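Side-chain contacts in FdxN element excision controlling factor protein (Anabaena variabilis, PDB 2OKF), which is an XisH-type factor associated with excision of the fdxN element in cyanobacteria, and probably binds nucleic acid: residues A[71-76]-A[116-121]; A[85-90]-A[94-99]; A[6-11]-A[62-67]. All coordinates share one frame; numbering follows the deposited sequence. Where two conformers were deposited one is given.

Overall arrangement
Both segments of contact 3 (6-11 with 62-67) precede the helix shared by the other two, and contact 2 (85-90 with 94-99) falls between the two segments of contact 1 (71-76 with 116-121). Contact 1 uses the first part of helix 69-90 and contact 2 its last turns; their centres are about 16 Å apart. The centre of contact 3 is about 17 Å from that of contact 1 and about 21 Å from that of contact 2; F63 CE1 nevertheless lies 3.8 Å from F73 N. Contact 2 packs helix 69-90 on strand 94-101 within one beta-alpha-beta unit; contact 1 attaches helix 112-120 to that helix, which also meets the second subunit, and contact 3 attaches helix 6-18 to the loop before it.

Contact 1 (A[71-76]-A[116-121]); sequences SEFHTA and EIIIEN
The ring of F73 meets I117 and I118 at a slant, through its outer atoms. F73 CZ sits 3.9 Å from I117 CG2, and F73 CE1 sits 3.8 Å from I118 CD1. Each methyl is shared between two ring carbons: I117 CG2 is also 4.0 Å from F73 CE2, and I118 CD1 is 4.0 Å from F73 CZ, so CZ is the atom touched by both. A further ring, that of F109, meets F73 edge-to-face and also packs on I118. The second flat group is the amide of N121, whose acceptor, I117 O, lies close to the amide plane.

With CG anti to the backbone N (chi1 -176°), the F73 ring is carried out toward helix 112-120; ring and isoleucine branches together fill the 10.2 Å between F73 CA and I118 CA. The isoleucines present different branches. I117 offers its CG2 methyl while its longer branch leads off, whereas I118 extends its CD1 end to the ring.

These residues join two helices on the connections between parallel strands: helix 69-90 is the crossover helix of the beta-alpha-beta unit 54-60, 69-90, 94-101, and helix 112-120 is in the connection from 94-101 to the next parallel strand, 125-129. All three touching residues are buried, and N82 of the second subunit packs on both F73 and I117, which places the contact beside the dimer interface.

At the end of helix 112-120, N121 ND2 donates to I117 O over 2.9 Å, nearly straight at 164°. The backbone N of N121 reaches the same oxygen from the opposite face of the carbonyl plane, 3.0 Å from I117 O, so two donors grip this one acceptor.

Contact 2 (A[85-90]-A[94-99]); sequences GALRKV and RVLYLA
L87 reaches from the helix to the strand with its two methyls directed at different parts of R94 and L96. L87 CD1, on the extended arm of the side chain (chi2 167°), stands 4.2 Å from L96 CB and 4.3 Å from R94 O, where the strand backbone and the root of L96 meet. L87 CD2 faces the aliphatic part of R94 more loosely, 4.6 Å from R94 CD. L96 also points at the helix, but its leucine end continues along it to pack on F80, Y83 and R84, so L87 meets its base. The CA atoms of L87 and R94 are 7.1 Å apart.

This is the closing half of a beta-alpha-beta unit, strand 54-60, helix 69-90, strand 94-101, in which the helix turns back into the parallel neighbour strand. Further along, L98 packs beside E59 and K61, whose spacing is consistent with the E-x-K element of the PD-(D/E)XK clan.

R94 keeps its charge out of the leucine contact: NE forms a salt bridge with E91, and NH1 bonds to I56 O. No hydrogen bond links the two segments, which implies that the packing between them rests mainly on apolar burial rather than directional polar bonds.

Contact 3 (A[6-11]-A[62-67]); sequences DVFHEV and SFLKQS
A CH-pi contact near the surface, F8 with S62, joins helix 6-18 to the loop opening the beta-alpha-beta crossover, between strand 54-60 and helix 69-90, in this PD-(D/E)XK-clan fold. The evidence is the position of S62 CB over the F8 ring: it stands 3.4 Å from the centroid and only 10° off the ring normal, so the methylene sits almost exactly above the middle of one face. Ring atom CG of F8 is nearest, 3.5 Å from S62 CB. The serine hydroxyl takes the staggered place between the backbone N and the carbonyl carbon (chi1 55°), which directs OG off the ring and turns the CB hydrogens to it.

From helix 6-18, F8 also packs on Y128 of strand 125-129 and on V130 in a loop, so the same ring bridges the helix, the sheet and the loop before helix 69-90. Swapping it for an alanine would probably leave the S62 methylene and the L64 methyl without their aromatic partner, opening a gap between helix and loop.

L64, at the start of a type I turn running to S67, approaches obliquely with one branch: its CD2 methyl is 4.0 Å from both F8 CZ and F8 CE1.

Contact 1 (A[71-76]-A[116-121])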
loop_
_atom_site.group_PDB
_atom_site.type_symbol
_atom_site.label_atom_id
_atom_site.label_comp_id
_atom_site.label_asym_id
_atom_site.label_seq_id
_atom_site.Cartn_x
_atom_site.Cartn_y
_atom_site.Cartn_z
ATOM N N SER A 71 -2.710 -6.620 -7.863
ATOM C CA SER A 71 -3.683 -6.234 -6.840
ATOM C C SER A 71 -3.223 -6.689 -5.452
ATOM O O SER A 71 -3.348 -5.944 -4.456
ATOM C CB SER A 71 -5.065 -6.820 -7.127
ATOM O OG SER A 71 -5.041 -8.197 -7.079
ATOM N N GLU A 72 -2.684 -7.905 -5.381
ATOM C CA GLU A 72 -2.175 -8.452 -4.125
ATOM C C GLU A 72 -1.023 -7.603 -3.654
ATOM O O GLU A 72 -0.874 -7.341 -2.449
ATOM C CB GLU A 72 -1.723 -9.896 -4.342
ATOM C CG GLU A 72 -2.856 -10.789 -4.672
ATOM C CD GLU A 72 -2.483 -12.137 -5.313
ATOM O OE1 GLU A 72 -1.340 -12.349 -5.770
ATOM O OE2 GLU A 72 -3.384 -12.994 -5.349
ATOM N N PHE A 73 -0.193 -7.165 -4.593
ATOM C CA PHE A 73 0.954 -6.336 -4.288
ATOM C C PHE A 73 0.549 -4.979 -3.752
ATOM O O PHE A 73 1.161 -4.518 -2.799
ATOM C CB PHE A 73 1.920 -6.241 -5.485
ATOM C CG PHE A 73 3.186 -5.470 -5.202
ATOM C CD1 PHE A 73 3.979 -5.784 -4.115
ATOM C CD2 PHE A 73 3.597 -4.425 -6.042
ATOM C CE1 PHE A 73 5.148 -5.024 -3.845
ATOM C CE2 PHE A 73 4.788 -3.765 -5.819
ATOM C CZ PHE A 73 5.544 -4.053 -4.727
ATOM N N HIS A 74 -0.448 -4.330 -4.348
ATOM C CA HIS A 74 -0.892 -3.044 -3.801
ATOM C C HIS A 74 -1.187 -3.163 -2.287
ATOM O O HIS A 74 -0.748 -2.371 -1.468
ATOM C CB HIS A 74 -2.177 -2.525 -4.449
ATOM C CG HIS A 74 -2.053 -2.164 -5.882
ATOM N ND1 HIS A 74 -1.000 -1.414 -6.374
ATOM C CD2 HIS A 74 -2.903 -2.371 -6.919
ATOM C CE1 HIS A 74 -1.215 -1.199 -7.668
ATOM N NE2 HIS A 74 -2.370 -1.745 -8.018
ATOM N N THR A 75 -2.013 -4.138 -1.936
ATOM C CA THR A 75 -2.394 -4.299 -0.535
ATOM C C THR A 75 -1.193 -4.681 0.328
ATOM O O THR A 75 -0.970 -4.125 1.413
ATOM C CB THR A 75 -3.513 -5.304 -0.406
ATOM O OG1 THR A 75 -4.652 -4.822 -1.126
ATOM C CG2 THR A 75 -3.888 -5.506 1.057
ATOM N N ALA A 76 -0.371 -5.621 -0.154
ATOM C CA ALA A 76 0.819 -6.025 0.601
ATOM C C ALA A 76 1.770 -4.850 0.867
ATOM O O ALA A 76 2.364 -4.755 1.940
ATOM C CB ALA A 76 1.581 -7.136 -0.105
ATOM N N GLU A 116 11.669 -2.661 -9.018
ATOM C CA GLU A 116 12.033 -1.248 -8.745
ATOM C C GLU A 116 11.246 -0.676 -7.552
ATOM O O GLU A 116 11.802 0.022 -6.697
ATOM C CB GLU A 116 11.877 -0.419 -10.010
ATOM C CG GLU A 116 12.119 1.060 -9.853
ATOM C CD GLU A 116 13.571 1.418 -9.577
ATOM O OE1 GLU A 116 14.466 0.589 -9.823
ATOM O OE2 GLU A 116 13.774 2.601 -9.172
ATOM N N ILE A 117 9.937 -0.945 -7.486
ATOM C CA ILE A 117 9.166 -0.411 -6.371
ATOM C C ILE A 117 9.644 -0.919 -5.015
ATOM O O ILE A 117 9.771 -0.179 -4.042
ATOM C CB ILE A 117 7.671 -0.734 -6.530
ATOM C CG1 ILE A 117 7.102 0.054 -7.676
ATOM C CG2 ILE A 117 6.934 -0.440 -5.201
ATOM C CD1 ILE A 117 7.126 1.618 -7.528
ATOM N N ILE A 118 9.976 -2.209 -4.952
ATOM C CA ILE A 118 10.514 -2.812 -3.746
ATOM C C ILE A 118 11.772 -2.102 -3.306
ATOM O O ILE A 118 11.939 -1.751 -2.129
ATOM C CB ILE A 118 10.820 -4.312 -3.991
ATOM C CG1 ILE A 118 9.519 -5.133 -4.062
ATOM C CG2 ILE A 118 11.759 -4.876 -2.956
ATOM C CD1 ILE A 118 8.787 -5.286 -2.754
ATOM N N ILE A 119 12.693 -1.882 -4.237
ATOM C CA ILE A 119 13.952 -1.244 -3.918
ATOM C C ILE A 119 13.727 0.221 -3.566
ATOM O O ILE A 119 14.309 0.753 -2.618
ATOM C CB ILE A 119 14.933 -1.359 -5.094
ATOM C CG1 ILE A 119 15.235 -2.825 -5.378
ATOM C CG2 ILE A 119 16.184 -0.600 -4.762
ATOM C CD1 ILE A 119 15.870 -3.049 -6.710
ATOM N N GLU A 120 12.846 0.901 -4.322
ATOM C CA GLU A 120 12.630 2.311 -4.013
ATOM C C GLU A 120 12.060 2.558 -2.632
ATOM O O GLU A 120 12.207 3.632 -2.053
ATOM C CB GLU A 120 11.707 2.978 -5.045
ATOM C CG GLU A 120 12.242 3.131 -6.450
ATOM C CD GLU A 120 11.296 3.838 -7.451
ATOM O OE1 GLU A 120 10.202 4.295 -7.065
ATOM O OE2 GLU A 120 11.714 3.945 -8.639
ATOM N N ASN A 121 11.325 1.556 -2.121
ATOM C CA ASN A 121 10.647 1.664 -0.848
ATOM C C ASN A 121 11.279 0.856 0.285
ATOM O O ASN A 121 10.696 0.714 1.356
ATOM C CB ASN A 121 9.167 1.304 -1.041
ATOM C CG ASN A 121 8.466 2.373 -1.823
ATOM O OD1 ASN A 121 8.080 3.414 -1.247
ATOM N ND2 ASN A 121 8.415 2.223 -3.136
#

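Contact 2 (A[85-90]-A[94-99])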
loop_
_atom_site.group_PDB
_atom_site.type_symbol
_atom_site.label_atom_id
_atom_site.label_comp_id
_atom_site.label_asym_id
_atom_site.label_seq_id
_atom_site.Cartn_x
_atom_site.Cartn_y
_atom_site.Cartn_z
ATOM N N GLY A 85 5.819 1.839 9.496
ATOM C CA GLY A 85 5.719 3.153 10.089
ATOM C C GLY A 85 5.222 3.063 11.530
ATOM O O GLY A 85 5.675 3.795 12.413
ATOM N N ALA A 86 4.268 2.163 11.778
ATOM C CA ALA A 86 3.755 1.969 13.133
ATOM C C ALA A 86 4.847 1.370 14.041
ATOM O O ALA A 86 5.036 1.808 15.171
ATOM C CB ALA A 86 2.529 1.074 13.095
ATOM N N LEU A 87 5.554 0.364 13.567
ATOM C CA LEU A 87 6.587 -0.283 14.378
ATOM C C LEU A 87 7.705 0.693 14.782
ATOM O O LEU A 87 8.245 0.572 15.861
ATOM C CB LEU A 87 7.177 -1.500 13.652
ATOM C CG LEU A 87 6.218 -2.668 13.652
ATOM C CD1 LEU A 87 6.699 -3.759 12.648
ATOM C CD2 LEU A 87 6.138 -3.301 15.068
ATOM N N ARG A 88 8.060 1.633 13.912
ATOM C CA ARG A 88 9.059 2.619 14.267
ATOM C C ARG A 88 8.701 3.322 15.559
ATOM O O ARG A 88 9.560 3.626 16.358
ATOM C CB ARG A 88 9.203 3.724 13.215
ATOM C CG ARG A 88 9.934 3.381 12.055
ATOM C CD ARG A 88 10.127 4.626 11.176
ATOM N NE ARG A 88 10.471 4.086 9.901
ATOM C CZ ARG A 88 10.236 4.666 8.744
ATOM N NH1 ARG A 88 9.674 5.868 8.626
ATOM N NH2 ARG A 88 10.622 3.995 7.653
ATOM N N LYS A 89 7.411 3.622 15.717
ATOM C CA LYS A 89 6.897 4.386 16.835
ATOM C C LYS A 89 6.406 3.547 18.018
ATOM O O LYS A 89 5.973 4.112 19.046
ATOM C CB LYS A 89 5.786 5.291 16.310
ATOM C CG LYS A 89 6.230 6.207 15.145
ATOM C CD LYS A 89 7.166 7.298 15.569
ATOM C CE LYS A 89 7.483 8.249 14.402
ATOM N NZ LYS A 89 8.463 7.667 13.382
ATOM N N VAL A 90 6.558 2.228 17.933
ATOM C CA VAL A 90 6.126 1.324 18.986
ATOM C C VAL A 90 7.231 0.336 19.427
ATOM O O VAL A 90 7.504 0.166 20.609
ATOM C CB VAL A 90 4.865 0.558 18.548
ATOM C CG1 VAL A 90 4.437 -0.388 19.656
ATOM C CG2 VAL A 90 3.750 1.531 18.280
ATOM N N ARG A 94 12.371 -3.798 16.154
ATOM C CA ARG A 94 11.803 -4.946 15.466
ATOM C C ARG A 94 11.671 -4.619 14.019
ATOM O O ARG A 94 10.879 -3.737 13.604
ATOM C CB ARG A 94 10.473 -5.351 16.083
ATOM C CG ARG A 94 9.918 -6.581 15.452
ATOM C CD ARG A 94 8.620 -7.074 16.114
ATOM N NE ARG A 94 8.761 -7.309 17.538
ATOM C CZ ARG A 94 9.367 -8.362 18.066
ATOM N NH1 ARG A 94 9.873 -9.355 17.326
ATOM N NH2 ARG A 94 9.421 -8.481 19.388
ATOM N N VAL A 95 12.430 -5.339 13.200
ATOM C CA VAL A 95 12.508 -5.064 11.768
ATOM C C VAL A 95 11.481 -5.858 10.986
ATOM O O VAL A 95 11.402 -7.061 11.106
ATOM C CB VAL A 95 13.925 -5.375 11.253
ATOM C CG1 VAL A 95 14.064 -5.114 9.785
ATOM C CG2 VAL A 95 14.940 -4.536 12.030
ATOM N N LEU A 96 10.729 -5.161 10.135
ATOM C CA LEU A 96 9.679 -5.780 9.320
ATOM C C LEU A 96 10.162 -6.322 7.985
ATOM O O LEU A 96 10.892 -5.637 7.243
ATOM C CB LEU A 96 8.600 -4.742 9.034
ATOM C CG LEU A 96 7.379 -5.218 8.277
ATOM C CD1 LEU A 96 6.587 -6.209 9.072
ATOM C CD2 LEU A 96 6.522 -4.040 7.873
ATOM N N TYR A 97 9.705 -7.544 7.695
ATOM C CA TYR A 97 9.977 -8.213 6.423
ATOM C C TYR A 97 8.663 -8.635 5.756
ATOM O O TYR A 97 7.750 -9.079 6.454
ATOM C CB TYR A 97 10.843 -9.490 6.640
ATOM C CG TYR A 97 12.221 -9.172 7.068
ATOM C CD1 TYR A 97 12.480 -8.910 8.419
ATOM C CD2 TYR A 97 13.275 -9.068 6.157
ATOM C CE1 TYR A 97 13.726 -8.540 8.841
ATOM C CE2 TYR A 97 14.540 -8.685 6.586
ATOM C CZ TYR A 97 14.756 -8.416 7.923
ATOM O OH TYR A 97 16.024 -8.046 8.377
ATOM N N LEU A 98 8.621 -8.522 4.436
ATOM C CA LEU A 98 7.522 -9.081 3.615
ATOM C C LEU A 98 7.959 -10.480 3.251
ATOM O O LEU A 98 8.963 -10.662 2.548
ATOM C CB LEU A 98 7.272 -8.251 2.378
ATOM C CG LEU A 98 6.231 -8.782 1.420
ATOM C CD1 LEU A 98 4.863 -8.726 2.054
ATOM C CD2 LEU A 98 6.275 -7.967 0.157
ATOM N N ALA A 99 7.180 -11.476 3.652
ATOM C CA ALA A 99 7.492 -12.883 3.296
ATOM C C ALA A 99 6.814 -13.217 1.964
ATOM O O ALA A 99 5.623 -13.049 1.826
ATOM C CB ALA A 99 7.016 -13.833 4.377
#

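Contact 3 (A[6-11]-A[62-67])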
loop_
_atom_site.group_PDB
_atom_site.type_symbol
_atom_site.label_atom_id
_atom_site.label_comp_id
_atom_site.label_asym_id
_atom_site.label_seq_id
_atom_site.Cartn_x
_atom_site.Cartn_y
_atom_site.Cartn_z
ATOM N N ASP A 6 -3.971 -19.426 6.583
ATOM C CA ASP A 6 -3.424 -20.124 7.743
ATOM C C ASP A 6 -2.302 -21.083 7.306
ATOM O O ASP A 6 -1.288 -21.184 7.983
ATOM C CB ASP A 6 -4.513 -20.873 8.532
ATOM C CG ASP A 6 -5.227 -21.935 7.710
ATOM N N VAL A 7 -2.473 -21.760 6.168
ATOM C CA VAL A 7 -1.447 -22.677 5.676
ATOM C C VAL A 7 -0.103 -21.982 5.420
ATOM O O VAL A 7 0.943 -22.454 5.860
ATOM C CB VAL A 7 -1.887 -23.381 4.385
ATOM C CG1 VAL A 7 -0.719 -24.128 3.728
ATOM C CG2 VAL A 7 -3.050 -24.329 4.683
ATOM N N PHE A 8 -0.131 -20.883 4.680
ATOM C CA PHE A 8 1.108 -20.167 4.378
ATOM C C PHE A 8 1.699 -19.555 5.625
ATOM O O PHE A 8 2.915 -19.471 5.779
ATOM C CB PHE A 8 0.884 -19.119 3.288
ATOM C CG PHE A 8 0.695 -19.730 1.953
ATOM C CD1 PHE A 8 -0.557 -20.213 1.568
ATOM C CD2 PHE A 8 1.777 -19.889 1.096
ATOM C CE1 PHE A 8 -0.720 -20.827 0.347
ATOM C CE2 PHE A 8 1.623 -20.502 -0.129
ATOM C CZ PHE A 8 0.375 -20.987 -0.506
ATOM N N HIS A 9 0.830 -19.140 6.534
ATOM C CA HIS A 9 1.279 -18.619 7.804
ATOM C C HIS A 9 2.073 -19.698 8.564
ATOM O O HIS A 9 3.155 -19.442 9.123
ATOM C CB HIS A 9 0.051 -18.193 8.583
ATOM C CG HIS A 9 0.368 -17.517 9.860
ATOM N ND1 HIS A 9 0.414 -16.143 9.978
ATOM C CD2 HIS A 9 0.624 -18.018 11.087
ATOM C CE1 HIS A 9 0.713 -15.832 11.228
ATOM N NE2 HIS A 9 0.846 -16.950 11.920
ATOM N N GLU A 10 1.540 -20.919 8.599
ATOM C CA GLU A 10 2.200 -22.021 9.261
ATOM C C GLU A 10 3.497 -22.394 8.545
ATOM O O GLU A 10 4.488 -22.703 9.199
ATOM C CB GLU A 10 1.272 -23.228 9.405
ATOM C CG GLU A 10 0.176 -23.000 10.453
ATOM C CD GLU A 10 0.760 -22.569 11.808
ATOM O OE1 GLU A 10 1.647 -23.287 12.341
ATOM O OE2 GLU A 10 0.349 -21.494 12.324
ATOM N N VAL A 11 3.495 -22.352 7.215
ATOM C CA VAL A 11 4.716 -22.631 6.449
ATOM C C VAL A 11 5.833 -21.674 6.857
ATOM O O VAL A 11 6.958 -22.086 7.067
ATOM C CB VAL A 11 4.485 -22.490 4.933
ATOM C CG1 VAL A 11 5.790 -22.444 4.166
ATOM C CG2 VAL A 11 3.615 -23.641 4.435
ATOM N N SER A 62 1.017 -14.972 0.231
ATOM C CA SER A 62 1.082 -16.206 -0.568
ATOM C C SER A 62 0.991 -15.932 -2.070
ATOM O O SER A 62 1.385 -16.777 -2.864
ATOM C CB SER A 62 -0.059 -17.104 -0.163
ATOM O OG SER A 62 -1.273 -16.392 -0.299
ATOM N N PHE A 63 0.488 -14.749 -2.442
ATOM C CA PHE A 63 0.377 -14.366 -3.840
ATOM C C PHE A 63 -0.276 -15.460 -4.668
ATOM O O PHE A 63 0.293 -15.973 -5.633
ATOM C CB PHE A 63 1.741 -13.928 -4.408
ATOM C CG PHE A 63 2.134 -12.539 -3.988
ATOM C CD1 PHE A 63 1.733 -11.445 -4.736
ATOM C CD2 PHE A 63 2.867 -12.327 -2.844
ATOM C CE1 PHE A 63 2.065 -10.171 -4.341
ATOM C CE2 PHE A 63 3.192 -11.037 -2.443
ATOM C CZ PHE A 63 2.788 -9.968 -3.204
ATOM N N LEU A 64 -1.488 -15.806 -4.257
ATOM C CA LEU A 64 -2.249 -16.831 -4.945
ATOM C C LEU A 64 -2.780 -16.316 -6.270
ATOM O O LEU A 64 -3.173 -15.149 -6.420
ATOM C CB LEU A 64 -3.404 -17.338 -4.082
ATOM C CG LEU A 64 -3.013 -18.073 -2.792
ATOM C CD1 LEU A 64 -4.284 -18.497 -2.073
ATOM C CD2 LEU A 64 -2.125 -19.271 -3.049
ATOM N N LYS A 65 -2.794 -17.222 -7.233
ATOM C CA LYS A 65 -3.283 -16.943 -8.586
ATOM C C LYS A 65 -4.743 -16.491 -8.656
ATOM O O LYS A 65 -5.205 -16.066 -9.718
ATOM C CB LYS A 65 -3.109 -18.187 -9.456
ATOM C CG LYS A 65 -1.651 -18.594 -9.660
ATOM N N GLN A 66 -5.468 -16.578 -7.544
ATOM C CA GLN A 66 -6.883 -16.198 -7.518
ATOM C C GLN A 66 -7.112 -14.718 -7.897
ATOM O O GLN A 66 -8.137 -14.372 -8.487
ATOM C CB GLN A 66 -7.482 -16.504 -6.142
ATOM N N SER A 67 -6.157 -13.853 -7.560
ATOM C CA SER A 67 -6.247 -12.430 -7.906
ATOM C C SER A 67 -4.974 -12.041 -8.607
ATOM O O SER A 67 -4.001 -12.773 -8.572
ATOM C CB SER A 67 -6.424 -11.548 -6.672
ATOM O OG SER A 67 -7.695 -11.728 -6.086
#